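Local coordinates for glycerol dehydrogenase (Schizosaccharomyces pombe, PDB 1TA9), which oxidises glycerol to dihydroxyacetone with NAD(+), probably using a zinc cofactor, and takes part in the assimilation of glycerol, at residues B[172-186]-B[207-221]. Numbering follows the deposited sequence.
Sequences SIICPTTASSDAATS and NPNLIFIDTDVIVRA. With K (potassium ion), chain J.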
ATOM      1  N   SER B 172      12.374  37.106 -32.958  1.00 17.30           N
ATOM      2  CA  SER B 172      13.631  36.962 -32.243  1.00 17.01           C
ATOM      3  C   SER B 172      14.014  35.504 -32.069  1.00 16.67           C
ATOM      4  O   SER B 172      13.150  34.630 -31.969  1.00 16.49           O
ATOM      5  CB  SER B 172      13.534  37.633 -30.866  1.00 17.09           C
ATOM      6  OG  SER B 172      12.458  37.097 -30.107  1.00 16.94           O
ATOM      7  N   ILE B 173      15.318  35.252 -32.058  1.00 16.38           N
ATOM      8  CA  ILE B 173      15.855  33.915 -31.865  1.00 16.01           C
ATOM      9  C   ILE B 173      16.839  34.036 -30.703  1.00 15.95           C
ATOM     10  O   ILE B 173      17.829  34.767 -30.780  1.00 16.01           O
ATOM     11  CB  ILE B 173      16.559  33.398 -33.142  1.00 15.86           C
ATOM     12  CG1 ILE B 173      15.521  33.234 -34.263  1.00 15.89           C
ATOM     13  CG2 ILE B 173      17.241  32.061 -32.865  1.00 15.76           C
ATOM     14  CD1 ILE B 173      16.063  32.625 -35.545  1.00 15.54           C
ATOM     15  N   ILE B 174      16.544  33.321 -29.623  1.00 15.71           N
ATOM     16  CA  ILE B 174      17.351  33.362 -28.406  1.00 15.56           C
ATOM     17  C   ILE B 174      18.176  32.087 -28.252  1.00 15.71           C
ATOM     18  O   ILE B 174      17.629  30.984 -28.244  1.00 15.19           O
ATOM     19  CB  ILE B 174      16.431  33.531 -27.178  1.00 15.45           C
ATOM     20  CG1 ILE B 174      15.496  34.730 -27.387  1.00 15.67           C
ATOM     21  CG2 ILE B 174      17.260  33.721 -25.920  1.00 15.63           C
ATOM     22  CD1 ILE B 174      16.198  36.084 -27.481  1.00 15.52           C
ATOM     23  N   CYS B 175      19.492  32.247 -28.123  1.00 15.77           N
ATOM     24  CA  CYS B 175      20.391  31.106 -28.003  1.00 15.96           C
ATOM     25  C   CYS B 175      21.208  31.145 -26.721  1.00 15.89           C
ATOM     26  O   CYS B 175      22.311  31.692 -26.693  1.00 15.90           O
ATOM     27  CB  CYS B 175      21.341  31.067 -29.199  1.00 16.06           C
ATOM     28  SG  CYS B 175      20.532  31.339 -30.780  1.00 16.66           S
ATOM     29  N   PRO B 176      20.677  30.566 -25.637  1.00 15.95           N
ATOM     30  CA  PRO B 176      21.413  30.564 -24.373  1.00 16.04           C
ATOM     31  C   PRO B 176      22.692  29.736 -24.494  1.00 16.13           C
ATOM     32  O   PRO B 176      22.690  28.674 -25.120  1.00 16.18           O
ATOM     33  CB  PRO B 176      20.407  29.966 -23.389  1.00 16.09           C
ATOM     34  CG  PRO B 176      19.596  29.054 -24.247  1.00 16.08           C
ATOM     35  CD  PRO B 176      19.385  29.869 -25.502  1.00 16.11           C
ATOM     36  N   THR B 177      23.777  30.222 -23.898  1.00 16.15           N
ATOM     37  CA  THR B 177      25.052  29.518 -23.953  1.00 16.38           C
ATOM     38  C   THR B 177      25.369  28.788 -22.646  1.00 16.58           C
ATOM     39  O   THR B 177      26.419  28.154 -22.502  1.00 15.98           O
ATOM     40  CB  THR B 177      26.195  30.481 -24.317  1.00 16.57           C
ATOM     41  OG1 THR B 177      26.181  31.605 -23.431  1.00 16.75           O
ATOM     42  CG2 THR B 177      26.024  30.967 -25.752  1.00 16.65           C
ATOM     43  N   THR B 178      24.444  28.890 -21.698  1.00 16.82           N
ATOM     44  CA  THR B 178      24.543  28.207 -20.414  1.00 17.52           C
ATOM     45  C   THR B 178      23.095  27.929 -20.037  1.00 17.36           C
ATOM     46  O   THR B 178      22.182  28.552 -20.575  1.00 17.45           O
ATOM     47  CB  THR B 178      25.169  29.081 -19.308  1.00 17.94           C
ATOM     48  OG1 THR B 178      24.398  30.276 -19.152  1.00 18.95           O
ATOM     49  CG2 THR B 178      26.612  29.438 -19.652  1.00 18.33           C
ATOM     50  N   ALA B 179      22.877  26.989 -19.130  1.00 17.32           N
ATOM     51  CA  ALA B 179      21.519  26.670 -18.709  1.00 17.34           C
ATOM     52  C   ALA B 179      21.400  27.083 -17.247  1.00 17.46           C
ATOM     53  O   ALA B 179      21.111  26.257 -16.385  1.00 17.03           O
ATOM     54  CB  ALA B 179      21.270  25.171 -18.867  1.00 17.27           C
ATOM     55  N   SER B 180      21.615  28.371 -16.981  1.00 17.63           N
ATOM     56  CA  SER B 180      21.594  28.891 -15.616  1.00 18.03           C
ATOM     57  C   SER B 180      20.320  29.560 -15.105  1.00 18.10           C
ATOM     58  O   SER B 180      20.246  29.924 -13.932  1.00 18.10           O
ATOM     59  CB  SER B 180      22.771  29.850 -15.424  1.00 18.41           C
ATOM     60  OG  SER B 180      22.697  30.928 -16.338  1.00 19.23           O
ATOM     61  N   SER B 181      19.327  29.730 -15.971  1.00 18.18           N
ATOM     62  CA  SER B 181      18.057  30.339 -15.579  1.00 18.38           C
ATOM     63  C   SER B 181      17.028  29.978 -16.641  1.00 18.47           C
ATOM     64  O   SER B 181      17.380  29.441 -17.691  1.00 18.30           O
ATOM     65  CB  SER B 181      18.183  31.865 -15.490  1.00 18.42           C
ATOM     66  OG  SER B 181      18.036  32.466 -16.770  1.00 18.72           O
ATOM     67  N   ASP B 182      15.759  30.267 -16.375  1.00 18.72           N
ATOM     68  CA  ASP B 182      14.705  29.963 -17.342  1.00 19.16           C
ATOM     69  C   ASP B 182      14.214  31.221 -18.056  1.00 19.29           C
ATOM     70  O   ASP B 182      13.074  31.282 -18.515  1.00 19.51           O
ATOM     71  CB  ASP B 182      13.523  29.261 -16.655  1.00 19.28           C
ATOM     72  CG  ASP B 182      13.034  30.000 -15.420  1.00 19.61           C
ATOM     73  OD1 ASP B 182      13.201  31.235 -15.366  1.00 19.22           O
ATOM     74  OD2 ASP B 182      12.469  29.351 -14.506  1.00 20.07           O
ATOM     75  N   ALA B 183      15.083  32.220 -18.167  1.00 19.35           N
ATOM     76  CA  ALA B 183      14.711  33.473 -18.818  1.00 19.58           C
ATOM     77  C   ALA B 183      14.582  33.366 -20.339  1.00 19.68           C
ATOM     78  O   ALA B 183      13.813  34.105 -20.955  1.00 19.65           O
ATOM     79  CB  ALA B 183      15.725  34.556 -18.468  1.00 19.70           C
ATOM     80  N   ALA B 184      15.326  32.443 -20.936  1.00 19.43           N
ATOM     81  CA  ALA B 184      15.333  32.270 -22.386  1.00 19.36           C
ATOM     82  C   ALA B 184      13.978  32.298 -23.100  1.00 19.33           C
ATOM     83  O   ALA B 184      13.770  33.081 -24.023  1.00 19.14           O
ATOM     84  CB  ALA B 184      16.081  30.978 -22.741  1.00 19.19           C
ATOM     85  N   THR B 185      13.051  31.456 -22.668  1.00 19.63           N
ATOM     86  CA  THR B 185      11.748  31.366 -23.324  1.00 19.99           C
ATOM     87  C   THR B 185      10.710  32.415 -22.962  1.00 20.58           C
ATOM     88  O   THR B 185       9.682  32.508 -23.632  1.00 20.77           O
ATOM     89  CB  THR B 185      11.078  30.015 -23.029  1.00 19.85           C
ATOM     90  OG1 THR B 185      10.644  30.004 -21.662  1.00 19.29           O
ATOM     91  CG2 THR B 185      12.052  28.864 -23.261  1.00 19.53           C
ATOM     92  N   SER B 186      10.962  33.205 -21.924  1.00 21.15           N
ATOM     93  CA  SER B 186       9.968  34.169 -21.464  1.00 21.92           C
ATOM     94  C   SER B 186       9.781  35.471 -22.228  1.00 22.54           C
ATOM     95  O   SER B 186      10.665  35.935 -22.954  1.00 22.17           O
ATOM     96  CB  SER B 186      10.212  34.502 -19.992  1.00 21.85           C
ATOM     97  OG  SER B 186      11.306  35.384 -19.849  1.00 22.22           O
ATOM     98  N   ASN B 207       6.064  35.885 -26.986  1.00 15.54           N
ATOM     99  CA  ASN B 207       7.293  35.238 -26.522  1.00 14.89           C
ATOM    100  C   ASN B 207       8.314  35.228 -27.645  1.00 14.45           C
ATOM    101  O   ASN B 207       7.961  35.420 -28.805  1.00 14.25           O
ATOM    102  CB  ASN B 207       7.032  33.775 -26.139  1.00 15.03           C
ATOM    103  CG  ASN B 207       6.276  33.634 -24.841  1.00 15.17           C
ATOM    104  OD1 ASN B 207       5.101  33.978 -24.751  1.00 15.50           O
ATOM    105  ND2 ASN B 207       6.954  33.121 -23.821  1.00 15.27           N
ATOM    106  N   PRO B 208       9.599  35.010 -27.313  1.00 14.28           N
ATOM    107  CA  PRO B 208      10.618  34.973 -28.365  1.00 14.07           C
ATOM    108  C   PRO B 208      10.141  33.875 -29.310  1.00 14.06           C
ATOM    109  O   PRO B 208       9.485  32.926 -28.873  1.00 13.93           O
ATOM    110  CB  PRO B 208      11.878  34.572 -27.608  1.00 14.35           C
ATOM    111  CG  PRO B 208      11.666  35.210 -26.266  1.00 14.64           C
ATOM    112  CD  PRO B 208      10.212  34.917 -25.975  1.00 14.23           C
ATOM    113  N   ASN B 209      10.470  33.984 -30.589  1.00 13.78           N
ATOM    114  CA  ASN B 209      10.000  33.002 -31.551  1.00 13.60           C
ATOM    115  C   ASN B 209      10.681  31.642 -31.487  1.00 13.63           C
ATOM    116  O   ASN B 209      10.022  30.608 -31.603  1.00 13.10           O
ATOM    117  CB  ASN B 209      10.099  33.593 -32.954  1.00 13.79           C
ATOM    118  CG  ASN B 209       9.397  34.934 -33.055  1.00 13.99           C
ATOM    119  OD1 ASN B 209       9.895  35.949 -32.561  1.00 14.17           O
ATOM    120  ND2 ASN B 209       8.224  34.942 -33.673  1.00 14.09           N
ATOM    121  N   LEU B 210      11.994  31.642 -31.295  1.00 13.49           N
ATOM    122  CA  LEU B 210      12.745  30.398 -31.215  1.00 13.50           C
ATOM    123  C   LEU B 210      13.802  30.433 -30.125  1.00 13.33           C
ATOM    124  O   LEU B 210      14.531  31.415 -29.995  1.00 13.54           O
ATOM    125  CB  LEU B 210      13.446  30.109 -32.552  1.00 13.77           C
ATOM    126  CG  LEU B 210      14.544  29.031 -32.559  1.00 13.78           C
ATOM    127  CD1 LEU B 210      13.940  27.648 -32.383  1.00 13.74           C
ATOM    128  CD2 LEU B 210      15.315  29.097 -33.877  1.00 14.22           C
ATOM    129  N   ILE B 211      13.855  29.372 -29.326  1.00 13.04           N
ATOM    130  CA  ILE B 211      14.886  29.232 -28.301  1.00 12.78           C
ATOM    131  C   ILE B 211      15.728  28.113 -28.911  1.00 12.80           C
ATOM    132  O   ILE B 211      15.234  27.012 -29.150  1.00 12.42           O
ATOM    133  CB  ILE B 211      14.312  28.820 -26.931  1.00 12.69           C
ATOM    134  CG1 ILE B 211      13.828  30.058 -26.158  1.00 12.81           C
ATOM    135  CG2 ILE B 211      15.409  28.186 -26.088  1.00 12.21           C
ATOM    136  CD1 ILE B 211      12.923  30.995 -26.923  1.00 12.82           C
ATOM    137  N   PHE B 212      16.992  28.418 -29.181  1.00 13.07           N
ATOM    138  CA  PHE B 212      17.909  27.504 -29.858  1.00 13.37           C
ATOM    139  C   PHE B 212      19.098  27.220 -28.947  1.00 13.67           C
ATOM    140  O   PHE B 212      19.862  28.125 -28.615  1.00 13.44           O
ATOM    141  CB  PHE B 212      18.341  28.195 -31.161  1.00 13.93           C
ATOM    142  CG  PHE B 212      19.105  27.325 -32.119  1.00 14.29           C
ATOM    143  CD1 PHE B 212      18.825  25.972 -32.247  1.00 14.66           C
ATOM    144  CD2 PHE B 212      20.071  27.890 -32.946  1.00 14.39           C
ATOM    145  CE1 PHE B 212      19.501  25.191 -33.191  1.00 15.03           C
ATOM    146  CE2 PHE B 212      20.748  27.122 -33.887  1.00 14.97           C
ATOM    147  CZ  PHE B 212      20.463  25.769 -34.010  1.00 14.75           C
ATOM    148  N   ILE B 213      19.249  25.960 -28.549  1.00 13.65           N
ATOM    149  CA  ILE B 213      20.320  25.575 -27.632  1.00 14.11           C
ATOM    150  C   ILE B 213      21.256  24.504 -28.163  1.00 13.93           C
ATOM    151  O   ILE B 213      20.811  23.433 -28.576  1.00 14.23           O
ATOM    152  CB  ILE B 213      19.736  25.039 -26.301  1.00 14.49           C
ATOM    153  CG1 ILE B 213      18.769  26.058 -25.705  1.00 15.25           C
ATOM    154  CG2 ILE B 213      20.866  24.726 -25.313  1.00 14.85           C
ATOM    155  CD1 ILE B 213      18.040  25.552 -24.477  1.00 15.86           C
ATOM    156  N   ASP B 214      22.555  24.790 -28.138  1.00 13.40           N
ATOM    157  CA  ASP B 214      23.556  23.825 -28.574  1.00 13.08           C
ATOM    158  C   ASP B 214      24.123  23.237 -27.283  1.00 12.70           C
ATOM    159  O   ASP B 214      24.828  23.914 -26.535  1.00 12.55           O
ATOM    160  CB  ASP B 214      24.652  24.520 -29.390  1.00 13.27           C
ATOM    161  CG  ASP B 214      25.686  23.544 -29.943  1.00 13.82           C
ATOM    162  OD1 ASP B 214      26.204  23.791 -31.056  1.00 13.91           O
ATOM    163  OD2 ASP B 214      25.993  22.540 -29.265  1.00 13.81           O
ATOM    164  N   THR B 215      23.797  21.978 -27.012  1.00 12.37           N
ATOM    165  CA  THR B 215      24.239  21.339 -25.781  1.00 12.23           C
ATOM    166  C   THR B 215      25.736  21.050 -25.679  1.00 12.10           C
ATOM    167  O   THR B 215      26.229  20.711 -24.602  1.00 11.56           O
ATOM    168  CB  THR B 215      23.431  20.061 -25.518  1.00 12.36           C
ATOM    169  OG1 THR B 215      23.436  19.238 -26.688  1.00 12.64           O
ATOM    170  CG2 THR B 215      21.986  20.420 -25.170  1.00 12.56           C
ATOM    171  N   ASP B 216      26.468  21.184 -26.782  1.00 11.98           N
ATOM    172  CA  ASP B 216      27.910  20.968 -26.714  1.00 12.14           C
ATOM    173  C   ASP B 216      28.493  22.198 -26.031  1.00 12.13           C
ATOM    174  O   ASP B 216      29.484  22.120 -25.302  1.00 12.19           O
ATOM    175  CB  ASP B 216      28.517  20.798 -28.106  1.00 12.42           C
ATOM    176  CG  ASP B 216      29.977  20.384 -28.050  1.00 13.06           C
ATOM    177  OD1 ASP B 216      30.856  21.239 -28.293  1.00 13.44           O
ATOM    178  OD2 ASP B 216      30.246  19.202 -27.744  1.00 13.53           O
ATOM    179  N   VAL B 217      27.865  23.343 -26.271  1.00 12.06           N
ATOM    180  CA  VAL B 217      28.299  24.587 -25.647  1.00 12.01           C
ATOM    181  C   VAL B 217      27.926  24.533 -24.166  1.00 12.27           C
ATOM    182  O   VAL B 217      28.707  24.924 -23.294  1.00 11.77           O
ATOM    183  CB  VAL B 217      27.610  25.802 -26.290  1.00 12.23           C
ATOM    184  CG1 VAL B 217      27.950  27.072 -25.513  1.00 12.02           C
ATOM    185  CG2 VAL B 217      28.041  25.933 -27.745  1.00 12.00           C
ATOM    186  N   ILE B 218      26.727  24.036 -23.886  1.00 12.33           N
ATOM    187  CA  ILE B 218      26.255  23.940 -22.512  1.00 12.84           C
ATOM    188  C   ILE B 218      27.110  22.993 -21.661  1.00 12.90           C
ATOM    189  O   ILE B 218      27.491  23.335 -20.540  1.00 13.01           O
ATOM    190  CB  ILE B 218      24.774  23.459 -22.457  1.00 12.87           C
ATOM    191  CG1 ILE B 218      23.888  24.343 -23.342  1.00 13.18           C
ATOM    192  CG2 ILE B 218      24.276  23.484 -21.025  1.00 12.95           C
ATOM    193  CD1 ILE B 218      23.951  25.829 -23.019  1.00 13.68           C
ATOM    194  N   VAL B 219      27.430  21.816 -22.192  1.00 13.02           N
ATOM    195  CA  VAL B 219      28.211  20.840 -21.430  1.00 13.43           C
ATOM    196  C   VAL B 219      29.650  21.294 -21.164  1.00 13.82           C
ATOM    197  O   VAL B 219      30.288  20.817 -20.227  1.00 13.64           O
ATOM    198  CB  VAL B 219      28.228  19.455 -22.132  1.00 13.46           C
ATOM    199  CG1 VAL B 219      29.255  19.438 -23.250  1.00 13.35           C
ATOM    200  CG2 VAL B 219      28.509  18.349 -21.111  1.00 13.76           C
ATOM    201  N   ARG B 220      30.150  22.218 -21.984  1.00 14.01           N
ATOM    202  CA  ARG B 220      31.513  22.735 -21.835  1.00 14.33           C
ATOM    203  C   ARG B 220      31.617  23.860 -20.810  1.00 14.16           C
ATOM    204  O   ARG B 220      32.712  24.225 -20.385  1.00 14.28           O
ATOM    205  CB  ARG B 220      32.041  23.245 -23.183  1.00 15.06           C
ATOM    206  CG  ARG B 220      32.411  22.158 -24.178  1.00 16.48           C
ATOM    207  CD  ARG B 220      32.755  22.766 -25.538  1.00 17.58           C
ATOM    208  NE  ARG B 220      33.183  21.757 -26.505  1.00 19.00           N
ATOM    209  CZ  ARG B 220      34.389  21.195 -26.516  1.00 19.94           C
ATOM    210  NH1 ARG B 220      35.296  21.543 -25.611  1.00 20.26           N
ATOM    211  NH2 ARG B 220      34.690  20.285 -27.434  1.00 20.44           N
ATOM    212  N   ALA B 221      30.483  24.418 -20.412  1.00 13.84           N
ATOM    213  CA  ALA B 221      30.490  25.507 -19.441  1.00 13.51           C
ATOM    214  C   ALA B 221      30.684  24.974 -18.022  1.00 13.49           C
ATOM    215  O   ALA B 221      30.378  23.815 -17.739  1.00 13.33           O
ATOM    216  CB  ALA B 221      29.184  26.280 -19.528  1.00 13.80           C
TER
HETATM  217  K     K J1504      11.793  29.528 -11.933  1.00 17.21           K
HETATM  218  O   HOH W   1      24.101  26.674 -26.503  1.00 14.20           O
HETATM  219  O   HOH W   2       9.532  30.027 -10.795  1.00 15.02           O
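N209 keeps CG beside its own backbone N (chi1 -53°), which turns OD1 back to the start of strand 172-176. There OD1 accepts from S172 N at 2.8 Å, the N-H coming from above the carbonyl plane. I211 also has CG1 beside its backbone N (chi1 -85°), and this branch meets T185 CG2 at 3.6 Å, roughly at a right angle. Strands 172-176 and 210-214 are parallel neighbours in the Rossmann-like sheet. I174 N donates to L210 O, and F212 N donates to I174 O at 2.8 Å. On one face, I173 CG2 packs on L210 CD2; on the other, I174 CG1 lies against P208 CB. C175 SG sits at the edge of the F212 ring, 5.4 Å from its centroid. P176 CG presses tightly on I213 CG1 at 3.4 Å. A water joins P176 O to D214 N where the strands end. Beyond it, I218 CD1 packs on the T177-T178 peptide, 3.4 Å from T178 N. N207 ND2 donates a hydrogen bond to T185 O at 2.8 Å, with T185 O close to the plane of the N207 amide; N207 OD1 bonds T67 OG1. With an alanine at N209, S172 N would probably lose its acceptor, leaving the strand start less firmly fixed. Backbone bonds and the N209 amide thus fix the strand leading into a loop with probable NAD(+)-binding residues and D182, a potassium ligand; I218 packs against its first residues, and N207 ties down T185.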